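Local coordinates for protein putative aminotransferase (PDB 4ZWV) that probably serves as a pyridoxal-phosphate-dependent sugar aminotransferase in the biosynthesis of the aminopentose of the indolocarbazole AT2433, at residues 166-169 and 174-177; 214-219 and 223-228; 83-88 and 325-330. One frame throughout, in Å; residues are numbered along the deposited sequence.

Contact 1. Residues 166-169 and 174-177; sequences WGAS and PLGS
Leu175 N donates to Ala168 O at 3.1 Å, nearly straight (168° at the hydrogen). A water gives the same oxygen a second bond and also donates to Leu175 O at 2.9 Å, so it links the two backbones alongside the direct bond. The apolar part of the contact falls to the same two residues. With CG set anti to its own carbonyl carbon (chi1 -64°), the Leu175 side chain lies alongside the Ala168 carbonyl and brings CD1 to 3.7 Å from Ala168 CB. Next to this, Ser169 and Pro174 form a non-hydrogen-bonded antiparallel pair at the open end of a short beta hairpin; their side chains diverge, and Ser169 CB meets Pro174 CA at 4.0 Å. The chain then leaves through a type II turn from Pro174 to Ser177, whose backbone angles at Gly176 call for glycine. On its other side Ser169 bonds to Glu290, which extends the hairpin into a three-stranded sheet. The chemistry implies a junction fixed mainly by main-chain groups: one carbonyl oxygen with two donors, a backbone N-H and a water, beside a small leucine-alanine contact, with the Ala168 side chain about 8 Å from that of His164, which binds pyridoxal phosphate in this protein.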
ATOM      1  N   TRP A 166      17.306 -11.140   0.701  1.00  9.44           N
ATOM      2  CA  TRP A 166      16.749 -12.298   1.378  1.00  9.64           C
ATOM      3  C   TRP A 166      17.813 -13.406   1.491  1.00 10.69           C
ATOM      4  O   TRP A 166      18.517 -13.720   0.527  1.00 12.29           O
ATOM      5  CB  TRP A 166      15.504 -12.845   0.653  1.00 11.37           C
ATOM      6  CG  TRP A 166      14.935 -13.995   1.430  1.00 12.89           C
ATOM      7  CD1 TRP A 166      15.055 -15.324   1.143  1.00 18.16           C
ATOM      8  CD2 TRP A 166      14.218 -13.914   2.670  1.00 13.71           C
ATOM      9  NE1 TRP A 166      14.439 -16.071   2.118  1.00 18.16           N
ATOM     10  CE2 TRP A 166      13.929 -15.231   3.072  1.00 18.75           C
ATOM     11  CE3 TRP A 166      13.804 -12.855   3.481  1.00 13.99           C
ATOM     12  CZ2 TRP A 166      13.226 -15.517   4.240  1.00 20.02           C
ATOM     13  CZ3 TRP A 166      13.120 -13.138   4.647  1.00 16.45           C
ATOM     14  CH2 TRP A 166      12.835 -14.459   5.015  1.00 21.27           C
ATOM     15  N   GLY A 167      17.937 -13.973   2.686  1.00  9.49           N
ATOM     16  CA  GLY A 167      18.871 -15.054   2.926  1.00 12.27           C
ATOM     17  C   GLY A 167      20.314 -14.631   3.158  1.00 11.71           C
ATOM     18  O   GLY A 167      21.184 -15.488   3.314  1.00 12.85           O
ATOM     19  N   ALA A 168      20.581 -13.325   3.147  1.00 10.49           N
ATOM     20  CA  ALA A 168      21.953 -12.843   3.345  1.00 11.31           C
ATOM     21  C   ALA A 168      22.327 -12.861   4.815  1.00 11.84           C
ATOM     22  O   ALA A 168      21.451 -12.854   5.685  1.00 12.06           O
ATOM     23  CB  ALA A 168      22.117 -11.433   2.778  1.00 10.65           C
ATOM     24  N   SER A 169      23.633 -12.877   5.084  1.00 11.45           N
ATOM     25  CA  SER A 169      24.128 -12.827   6.455  1.00 12.40           C
ATOM     26  C   SER A 169      25.386 -11.979   6.519  1.00 12.56           C
ATOM     27  O   SER A 169      26.034 -11.733   5.504  1.00 11.48           O
ATOM     28  CB  SER A 169      24.421 -14.225   6.987  1.00 16.72           C
ATOM     29  OG  SER A 169      25.449 -14.828   6.227  1.00 19.12           O
ATOM     30  N   PRO A 174      22.354 -13.780  10.553  1.00 13.32           N
ATOM     31  CA  PRO A 174      21.422 -13.446   9.469  1.00 12.87           C
ATOM     32  C   PRO A 174      20.988 -11.992   9.516  1.00 11.28           C
ATOM     33  O   PRO A 174      20.780 -11.439  10.605  1.00 12.18           O
ATOM     34  CB  PRO A 174      20.220 -14.362   9.735  1.00 15.22           C
ATOM     35  CG  PRO A 174      20.319 -14.703  11.198  1.00 20.65           C
ATOM     36  CD  PRO A 174      21.791 -14.753  11.503  1.00 14.96           C
ATOM     37  N   LEU A 175      20.839 -11.366   8.354  1.00 11.42           N
ATOM     38  CA  LEU A 175      20.192 -10.061   8.339  1.00 10.47           C
ATOM     39  C   LEU A 175      18.847 -10.148   9.061  1.00 12.00           C
ATOM     40  O   LEU A 175      18.141 -11.165   8.966  1.00 12.66           O
ATOM     41  CB  LEU A 175      19.995  -9.542   6.915  1.00 13.35           C
ATOM     42  CG  LEU A 175      21.263  -9.269   6.106  1.00 12.18           C
ATOM     43  CD1 LEU A 175      20.876  -8.614   4.790  1.00 13.51           C
ATOM     44  CD2 LEU A 175      22.252  -8.389   6.898  1.00 12.96           C
ATOM     45  N   GLY A 176      18.523  -9.093   9.800  1.00 11.25           N
ATOM     46  CA  GLY A 176      17.371  -9.100  10.690  1.00 12.97           C
ATOM     47  C   GLY A 176      17.757  -9.212  12.161  1.00 16.53           C
ATOM     48  O   GLY A 176      16.936  -8.973  13.044  1.00 16.75           O
ATOM     49  N   SER A 177      19.010  -9.560  12.445  1.00 12.89           N
ATOM     50  CA  SER A 177      19.420  -9.825  13.821  1.00 13.64           C
ATOM     51  C   SER A 177      20.628  -9.007  14.261  1.00 12.43           C
ATOM     52  O   SER A 177      21.387  -9.438  15.135  1.00 16.66           O
ATOM     53  CB  SER A 177      19.733 -11.316  14.012  1.00 15.44           C
ATOM     54  OG  SER A 177      18.556 -12.104  13.942  1.00 18.00           O
TER
HETATM   55  O   HOH W   1      18.418 -12.938   6.657  1.00 18.21           O

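Contact 2. Residues 214-219 and 223-228; sequences RRFYGI and ADRLRG
Ile219 N donates to Phe216 O at 2.9 Å, closing a type I' turn with Tyr217 and Gly218 at its centre, and this turn presents both side chains that meet Arg225. Gly218 suits its place, because a CB at its backbone angles would press against the carbonyl oxygen before it. No hydrogen bond joins the two segments; the contact rests on the Arg225 side chain, described here for one of its two modelled conformers. Its chain bends at chi3 (64°), and NH2 comes to 3.6 Å from Phe216 CE2. NH2 lies at the ring edge, near its plane, and the guanidinium and ring planes are 66° apart, so the two do not stack. Ile219 meets the same arginine from another direction: CG2, anti to the backbone N, lies over one guanidinium face and touches Arg225 CD at 3.8 Å, the two side chains crossing at about a right angle. One face of the Phe216 ring is covered by Tyr217, whose CD2 lies 3.6 Å above the ring plane, over its centre. The turn also belongs to the dimer interface: Phe84 of the second subunit packs on Arg225 and meets the Tyr217 ring edge-to-face, while Tyr217 OH bonds to Thr58 of that subunit, a pyridoxal phosphate-binding residue. Both segments lie on the long connection between helix 205-214 and helix 243-273. At its start Arg214 and Arg215 rest on Leu63 of helix 57-66, and Arg215 forms a salt bridge to Glu39 of helix 33-46 and a hydrogen bond to Ser53 O of strand 51-54.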
ATOM      1  N   ARG A 214       0.129  -0.548  14.074  1.00  8.47           N
ATOM      2  CA  ARG A 214       0.102   0.511  13.078  1.00  8.39           C
ATOM      3  C   ARG A 214       0.075  -0.004  11.644  1.00  9.84           C
ATOM      4  O   ARG A 214      -0.286   0.741  10.744  1.00  9.42           O
ATOM      5  CB  ARG A 214       1.287   1.455  13.274  1.00  9.88           C
ATOM      6  CG  ARG A 214       1.275   2.144  14.645  1.00  8.74           C
ATOM      7  CD  ARG A 214       2.308   3.260  14.709  1.00 11.07           C
ATOM      8  NE  ARG A 214       1.814   4.433  14.000  1.00 13.40           N
ATOM      9  CZ  ARG A 214       2.413   5.619  13.980  1.00 20.76           C
ATOM     10  NH1 ARG A 214       3.552   5.812  14.630  1.00 21.18           N
ATOM     11  NH2 ARG A 214       1.871   6.620  13.299  1.00 22.06           N
ATOM     12  N   ARG A 215       0.396  -1.278  11.424  1.00  9.64           N
ATOM     13  CA  ARG A 215       0.319  -1.800  10.067  1.00  9.64           C
ATOM     14  C   ARG A 215      -1.127  -1.939   9.586  1.00  9.12           C
ATOM     15  O   ARG A 215      -1.357  -2.104   8.395  1.00  9.25           O
ATOM     16  CB  ARG A 215       1.025  -3.147   9.956  1.00 10.32           C
ATOM     17  CG  ARG A 215       0.263  -4.268  10.598  1.00 11.47           C
ATOM     18  CD  ARG A 215       0.884  -5.610  10.268  1.00 11.44           C
ATOM     19  NE  ARG A 215       0.277  -6.612  11.126  1.00 11.41           N
ATOM     20  CZ  ARG A 215       0.680  -7.871  11.216  1.00 14.08           C
ATOM     21  NH1 ARG A 215       1.697  -8.314  10.475  1.00  9.83           N
ATOM     22  NH2 ARG A 215       0.041  -8.684  12.040  1.00 20.78           N
ATOM     23  N   PHE A 216      -2.091  -1.895  10.506  1.00  8.26           N
ATOM     24  CA  PHE A 216      -3.509  -1.926  10.145  1.00  8.96           C
ATOM     25  C   PHE A 216      -4.234  -0.814  10.907  1.00  8.46           C
ATOM     26  O   PHE A 216      -5.005  -1.069  11.843  1.00  9.07           O
ATOM     27  CB  PHE A 216      -4.145  -3.300  10.429  1.00 10.06           C
ATOM     28  CG  PHE A 216      -5.573  -3.404   9.950  1.00 10.91           C
ATOM     29  CD1 PHE A 216      -5.853  -3.502   8.599  1.00 11.26           C
ATOM     30  CD2 PHE A 216      -6.627  -3.377  10.850  1.00 10.78           C
ATOM     31  CE1 PHE A 216      -7.166  -3.579   8.145  1.00 11.54           C
ATOM     32  CE2 PHE A 216      -7.945  -3.453  10.409  1.00 12.47           C
ATOM     33  CZ  PHE A 216      -8.212  -3.556   9.050  1.00 12.25           C
ATOM     34  N   TYR A 217      -3.927   0.419  10.514  1.00  9.18           N
ATOM     35  CA  TYR A 217      -4.632   1.617  10.971  1.00  8.50           C
ATOM     36  C   TYR A 217      -4.517   1.897  12.462  1.00 10.91           C
ATOM     37  O   TYR A 217      -5.210   2.776  12.965  1.00  9.36           O
ATOM     38  CB  TYR A 217      -6.117   1.532  10.619  1.00  8.74           C
ATOM     39  CG  TYR A 217      -6.417   1.284   9.164  1.00  8.49           C
ATOM     40  CD1 TYR A 217      -6.227   2.282   8.212  1.00 11.28           C
ATOM     41  CD2 TYR A 217      -6.896   0.054   8.747  1.00  9.33           C
ATOM     42  CE1 TYR A 217      -6.519   2.059   6.860  1.00 10.12           C
ATOM     43  CE2 TYR A 217      -7.191  -0.188   7.399  1.00  9.73           C
ATOM     44  CZ  TYR A 217      -7.000   0.824   6.471  1.00 11.20           C
ATOM     45  OH  TYR A 217      -7.323   0.588   5.148  1.00  9.76           O
ATOM     46  N   GLY A 218      -3.657   1.168  13.177  1.00  8.88           N
ATOM     47  CA  GLY A 218      -3.647   1.304  14.629  1.00 10.26           C
ATOM     48  C   GLY A 218      -4.791   0.574  15.317  1.00 10.92           C
ATOM     49  O   GLY A 218      -5.042   0.772  16.518  1.00 11.50           O
ATOM     50  N   ILE A 219      -5.497  -0.259  14.564  1.00 10.19           N
ATOM     51  CA  ILE A 219      -6.647  -1.003  15.081  1.00  8.54           C
ATOM     52  C   ILE A 219      -6.224  -2.389  15.560  1.00 12.93           C
ATOM     53  O   ILE A 219      -5.659  -3.180  14.797  1.00 13.70           O
ATOM     54  CB  ILE A 219      -7.753  -1.128  14.003  1.00  9.57           C
ATOM     55  CG1 ILE A 219      -8.301   0.263  13.647  1.00 10.57           C
ATOM     56  CG2 ILE A 219      -8.878  -2.040  14.486  1.00 13.96           C
ATOM     57  CD1 ILE A 219      -9.270   0.282  12.464  1.00 10.93           C
ATOM     58  N   ALA A 223     -10.005  -6.788  18.847  1.00 18.06           N
ATOM     59  CA  ALA A 223     -11.046  -6.030  19.545  1.00 17.44           C
ATOM     60  C   ALA A 223     -12.431  -6.171  18.918  1.00 18.83           C
ATOM     61  O   ALA A 223     -12.569  -6.574  17.762  1.00 22.73           O
ATOM     62  CB  ALA A 223     -10.660  -4.554  19.612  1.00 18.42           C
ATOM     63  N   ASP A 224     -13.449  -5.806  19.691  1.00 19.07           N
ATOM     64  CA  ASP A 224     -14.849  -5.877  19.256  1.00 19.91           C
ATOM     65  C   ASP A 224     -15.202  -4.624  18.450  1.00 19.76           C
ATOM     66  O   ASP A 224     -15.730  -3.649  18.991  1.00 22.74           O
ATOM     67  CB  ASP A 224     -15.773  -6.026  20.473  1.00 22.05           C
ATOM     68  CG  ASP A 224     -17.204  -6.387  20.093  1.00 28.34           C
ATOM     69  OD1 ASP A 224     -17.538  -6.372  18.890  1.00 29.93           O
ATOM     70  OD2 ASP A 224     -17.996  -6.695  21.009  1.00 31.37           O
ATOM     71  N   ARG A 225     -14.921  -4.651  17.152  0.52 20.05           N
ATOM     72  CA  ARG A 225     -15.117  -3.465  16.325  0.52 19.96           C
ATOM     73  C   ARG A 225     -16.596  -3.167  16.092  0.52 17.72           C
ATOM     74  O   ARG A 225     -16.980  -2.011  15.912  0.52 19.71           O
ATOM     75  CB  ARG A 225     -14.371  -3.619  14.997  0.52 25.80           C
ATOM     76  CG  ARG A 225     -12.853  -3.601  15.184  0.52 32.29           C
ATOM     77  CD  ARG A 225     -12.092  -4.092  13.965  0.52 31.50           C
ATOM     78  NE  ARG A 225     -12.273  -3.236  12.799  0.52 25.96           N
ATOM     79  CZ  ARG A 225     -11.843  -3.550  11.581  0.52 33.67           C
ATOM     80  NH1 ARG A 225     -12.047  -2.721  10.569  0.52 33.82           N
ATOM     81  NH2 ARG A 225     -11.207  -4.696  11.377  0.52 33.22           N
ATOM     82  N   LEU A 226     -17.427  -4.205  16.129  1.00 17.70           N
ATOM     83  CA  LEU A 226     -18.870  -4.044  15.986  1.00 17.20           C
ATOM     84  C   LEU A 226     -19.484  -3.168  17.083  1.00 18.06           C
ATOM     85  O   LEU A 226     -20.512  -2.520  16.874  1.00 17.33           O
ATOM     86  CB  LEU A 226     -19.543  -5.419  15.988  1.00 21.29           C
ATOM     87  CG  LEU A 226     -20.977  -5.529  15.481  1.00 26.75           C
ATOM     88  CD1 LEU A 226     -21.027  -5.235  13.992  1.00 24.02           C
ATOM     89  CD2 LEU A 226     -21.533  -6.921  15.784  1.00 27.35           C
ATOM     90  N   ARG A 227     -18.861  -3.161  18.261  1.00 15.92           N
ATOM     91  CA  ARG A 227     -19.361  -2.350  19.365  1.00 16.97           C
ATOM     92  C   ARG A 227     -18.492  -1.111  19.593  1.00 13.92           C
ATOM     93  O   ARG A 227     -18.637  -0.431  20.618  1.00 18.46           O
ATOM     94  CB  ARG A 227     -19.442  -3.181  20.648  1.00 21.04           C
ATOM     95  CG  ARG A 227     -20.416  -4.353  20.564  1.00 19.44           C
ATOM     96  CD  ARG A 227     -21.870  -3.906  20.633  1.00 20.29           C
ATOM     97  NE  ARG A 227     -22.757  -5.050  20.441  1.00 23.36           N
ATOM     98  CZ  ARG A 227     -23.429  -5.306  19.324  1.00 25.68           C
ATOM     99  NH1 ARG A 227     -23.367  -4.473  18.293  1.00 19.85           N
ATOM    100  NH2 ARG A 227     -24.182  -6.391  19.247  1.00 23.40           N
ATOM    101  N   GLY A 228     -17.594  -0.832  18.649  1.00 14.24           N
ATOM    102  CA  GLY A 228     -16.728   0.333  18.738  1.00 15.04           C
ATOM    103  C   GLY A 228     -15.775   0.265  19.917  1.00 18.76           C
ATOM    104  O   GLY A 228     -15.293   1.295  20.387  1.00 18.73           O
TER

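Contact 3. Residues 83-88 and 325-330; sequences TFEATN and DEHSCV
His327 and Glu85 meet in a single histidine-carboxylate hydrogen bond, NE2 to OE2 at 2.8 Å with 159° at the hydrogen. The oxygen lies at the ring edge, 14° out of the imidazole plane, and accepts through its anti lone pair. Glu85 gets there by folding: CG stands anti to the carbonyl carbon, and a bend at chi2 (81°) swings the carboxylate round to the imidazole edge; the two planes are 39° apart. His327 CG likewise stands anti to its carbonyl carbon, bringing NE2 up to Glu85. The fold brings Glu85 CG to 3.8 Å from His327 NE2, the two side chains crossing at about a right angle. The carboxylate has further partners: OE2 also bonds Tyr230 OH of the second subunit, whose ring meets that of His327, and OE1 bonds Ser321 OG. With an alanine here, His327 NE2 and the tyrosine of the second subunit would probably lose the oxygen they share, and Ser321 its own partner, leaving the imidazole freer to turn. The bond ties the loop between helices 303-312 and 338-344 to helix 85-93, where Cys329 and Val330 pack on Trp89; the same helix lies against the central sheet, Thr87 touching strand 123-129 and Asn88 strand 97-100.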
ATOM      1  N   THR A  83      19.965   3.250  -5.356  0.62  9.59           N
ATOM      2  CA  THR A  83      19.008   2.278  -4.864  0.62 12.09           C
ATOM      3  C   THR A  83      17.740   2.398  -5.687  0.62  9.37           C
ATOM      4  O   THR A  83      17.647   3.257  -6.574  0.62 10.34           O
ATOM      5  CB  THR A  83      18.699   2.477  -3.363  0.62 11.26           C
ATOM      6  OG1 THR A  83      17.796   1.456  -2.909  0.62 10.74           O
ATOM      7  CG2 THR A  83      18.094   3.842  -3.113  0.62 13.78           C
ATOM      8  N   PHE A  84      16.778   1.525  -5.412  1.00 10.27           N
ATOM      9  CA  PHE A  84      15.481   1.615  -6.063  1.00  9.89           C
ATOM     10  C   PHE A  84      14.756   2.810  -5.450  1.00 10.70           C
ATOM     11  O   PHE A  84      14.946   3.123  -4.272  1.00 10.36           O
ATOM     12  CB  PHE A  84      14.673   0.327  -5.892  1.00 10.14           C
ATOM     13  CG  PHE A  84      13.330   0.368  -6.562  1.00 10.58           C
ATOM     14  CD1 PHE A  84      13.236   0.554  -7.931  1.00 15.07           C
ATOM     15  CD2 PHE A  84      12.165   0.214  -5.822  1.00 10.71           C
ATOM     16  CE1 PHE A  84      12.005   0.593  -8.564  1.00 18.32           C
ATOM     17  CE2 PHE A  84      10.927   0.250  -6.449  1.00 11.78           C
ATOM     18  CZ  PHE A  84      10.848   0.442  -7.823  1.00 16.41           C
ATOM     19  N   GLU A  85      13.927   3.476  -6.251  1.00  8.91           N
ATOM     20  CA  GLU A  85      13.316   4.737  -5.833  1.00  9.50           C
ATOM     21  C   GLU A  85      12.503   4.625  -4.542  1.00 10.44           C
ATOM     22  O   GLU A  85      12.416   5.591  -3.783  1.00 10.03           O
ATOM     23  CB  GLU A  85      12.429   5.293  -6.949  1.00  9.57           C
ATOM     24  CG  GLU A  85      13.186   6.017  -8.071  1.00 11.57           C
ATOM     25  CD  GLU A  85      13.794   5.079  -9.112  1.00 11.93           C
ATOM     26  OE1 GLU A  85      13.705   3.838  -8.970  1.00 11.93           O
ATOM     27  OE2 GLU A  85      14.346   5.606 -10.103  1.00 12.32           O
ATOM     28  N   ALA A  86      11.917   3.460  -4.291  1.00  9.57           N
ATOM     29  CA  ALA A  86      11.121   3.256  -3.079  1.00 10.63           C
ATOM     30  C   ALA A  86      11.854   3.658  -1.803  1.00  8.50           C
ATOM     31  O   ALA A  86      11.251   4.237  -0.902  1.00  9.91           O
ATOM     32  CB  ALA A  86      10.692   1.802  -2.972  1.00 11.63           C
ATOM     33  N   THR A  87      13.147   3.344  -1.730  1.00  9.03           N
ATOM     34  CA  THR A  87      13.941   3.640  -0.542  1.00  9.39           C
ATOM     35  C   THR A  87      13.848   5.111  -0.186  1.00  8.67           C
ATOM     36  O   THR A  87      13.623   5.499   0.962  1.00 10.82           O
ATOM     37  CB  THR A  87      15.421   3.294  -0.765  1.00  9.98           C
ATOM     38  OG1 THR A  87      15.531   1.934  -1.203  1.00 12.27           O
ATOM     39  CG2 THR A  87      16.216   3.496   0.518  1.00 12.14           C
ATOM     40  N   ASN A  88      13.994   5.937  -1.206  1.00  8.64           N
ATOM     41  CA  ASN A  88      14.063   7.369  -0.998  1.00  8.04           C
ATOM     42  C   ASN A  88      12.715   8.055  -1.059  1.00  8.84           C
ATOM     43  O   ASN A  88      12.494   9.045  -0.365  1.00 10.51           O
ATOM     44  CB  ASN A  88      15.039   7.961  -2.012  1.00  9.39           C
ATOM     45  CG  ASN A  88      16.448   7.541  -1.700  1.00  9.86           C
ATOM     46  OD1 ASN A  88      16.864   7.689  -0.559  1.00 10.00           O
ATOM     47  ND2 ASN A  88      17.161   6.940  -2.663  1.00 10.10           N
ATOM     48  N   ASP A 325      19.177  10.685  -7.252  1.00 11.65           N
ATOM     49  CA  ASP A 325      19.469  12.104  -7.066  1.00 10.70           C
ATOM     50  C   ASP A 325      19.379  12.892  -8.370  1.00 11.24           C
ATOM     51  O   ASP A 325      19.385  14.120  -8.345  1.00 13.76           O
ATOM     52  CB  ASP A 325      20.862  12.297  -6.412  1.00 10.46           C
ATOM     53  CG  ASP A 325      22.014  11.721  -7.241  1.00 11.91           C
ATOM     54  OD1 ASP A 325      21.838  10.689  -7.921  1.00 12.51           O
ATOM     55  OD2 ASP A 325      23.124  12.308  -7.190  1.00 15.69           O
ATOM     56  N   GLU A 326      19.258  12.193  -9.498  1.00 11.66           N
ATOM     57  CA  GLU A 326      19.109  12.865 -10.796  1.00 11.77           C
ATOM     58  C   GLU A 326      17.649  13.190 -11.160  1.00 11.81           C
ATOM     59  O   GLU A 326      17.399  13.911 -12.131  1.00 13.92           O
ATOM     60  CB  GLU A 326      19.733  12.018 -11.910  1.00 12.47           C
ATOM     61  CG  GLU A 326      21.255  12.093 -11.943  1.00 15.69           C
ATOM     62  CD  GLU A 326      21.870  11.363 -13.126  1.00 18.66           C
ATOM     63  OE1 GLU A 326      21.138  10.719 -13.900  1.00 18.10           O
ATOM     64  OE2 GLU A 326      23.109  11.434 -13.290  1.00 19.58           O
ATOM     65  N   HIS A 327      16.693  12.647 -10.413  1.00 11.50           N
ATOM     66  CA  HIS A 327      15.285  12.897 -10.725  1.00 11.16           C
ATOM     67  C   HIS A 327      14.892  14.334 -10.445  1.00 12.99           C
ATOM     68  O   HIS A 327      15.320  14.929  -9.443  1.00 13.15           O
ATOM     69  CB  HIS A 327      14.399  11.949  -9.928  1.00 11.32           C
ATOM     70  CG  HIS A 327      14.472  10.529 -10.391  1.00 10.38           C
ATOM     71  ND1 HIS A 327      14.297  10.171 -11.710  1.00 13.38           N
ATOM     72  CD2 HIS A 327      14.707   9.380  -9.713  1.00 10.01           C
ATOM     73  CE1 HIS A 327      14.408   8.859 -11.823  1.00 12.52           C
ATOM     74  NE2 HIS A 327      14.654   8.355 -10.627  1.00 12.46           N
ATOM     75  N   SER A 328      14.052  14.892 -11.311  1.00 11.82           N
ATOM     76  CA  SER A 328      13.752  16.311 -11.190  1.00 15.70           C
ATOM     77  C   SER A 328      12.958  16.604  -9.911  1.00 15.85           C
ATOM     78  O   SER A 328      13.036  17.715  -9.386  1.00 16.09           O
ATOM     79  CB  SER A 328      13.027  16.820 -12.443  1.00 17.75           C
ATOM     80  OG  SER A 328      11.788  16.177 -12.631  1.00 17.95           O
ATOM     81  N   CYS A 329      12.243  15.612  -9.374  1.00 12.93           N
ATOM     82  CA  CYS A 329      11.499  15.832  -8.128  1.00 12.08           C
ATOM     83  C   CYS A 329      12.416  16.121  -6.932  1.00 13.53           C
ATOM     84  O   CYS A 329      11.955  16.613  -5.904  1.00 16.61           O
ATOM     85  CB  CYS A 329      10.589  14.636  -7.810  1.00 12.54           C
ATOM     86  SG  CYS A 329      11.436  13.100  -7.332  1.00 14.08           S
ATOM     87  N   VAL A 330      13.710  15.823  -7.053  1.00 12.32           N
ATOM     88  CA  VAL A 330      14.636  16.106  -5.955  1.00 11.63           C
ATOM     89  C   VAL A 330      15.781  17.006  -6.428  1.00 12.65           C
ATOM     90  O   VAL A 330      16.871  16.996  -5.860  1.00 13.40           O
ATOM     91  CB  VAL A 330      15.191  14.794  -5.314  1.00 12.64           C
ATOM     92  CG1 VAL A 330      14.115  14.138  -4.444  1.00 10.37           C
ATOM     93  CG2 VAL A 330      15.705  13.816  -6.378  1.00 12.86           C
TER

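Overall arrangement
From the N terminus, residues 83-88 come first, and contact 3 is completed only when 325-330 returns to them, closing a loop of more than two hundred residues and joining helix 85-93, beside the central sheet, to the loop ahead of helix 338-344. The other two lie inside it, in series and without crossing. Contact 1 closes a short hairpin between strands 157-161 and 181-185 of the central sheet; contact 2 closes a small loop on the connection between helices 205-214 and 243-273. No two touch within the chain, contacts 1 and 3 coming nearest at about 13 Å between atoms. In the dimer, however, both segments of contact 2 reach residues 83-88 of the other subunit.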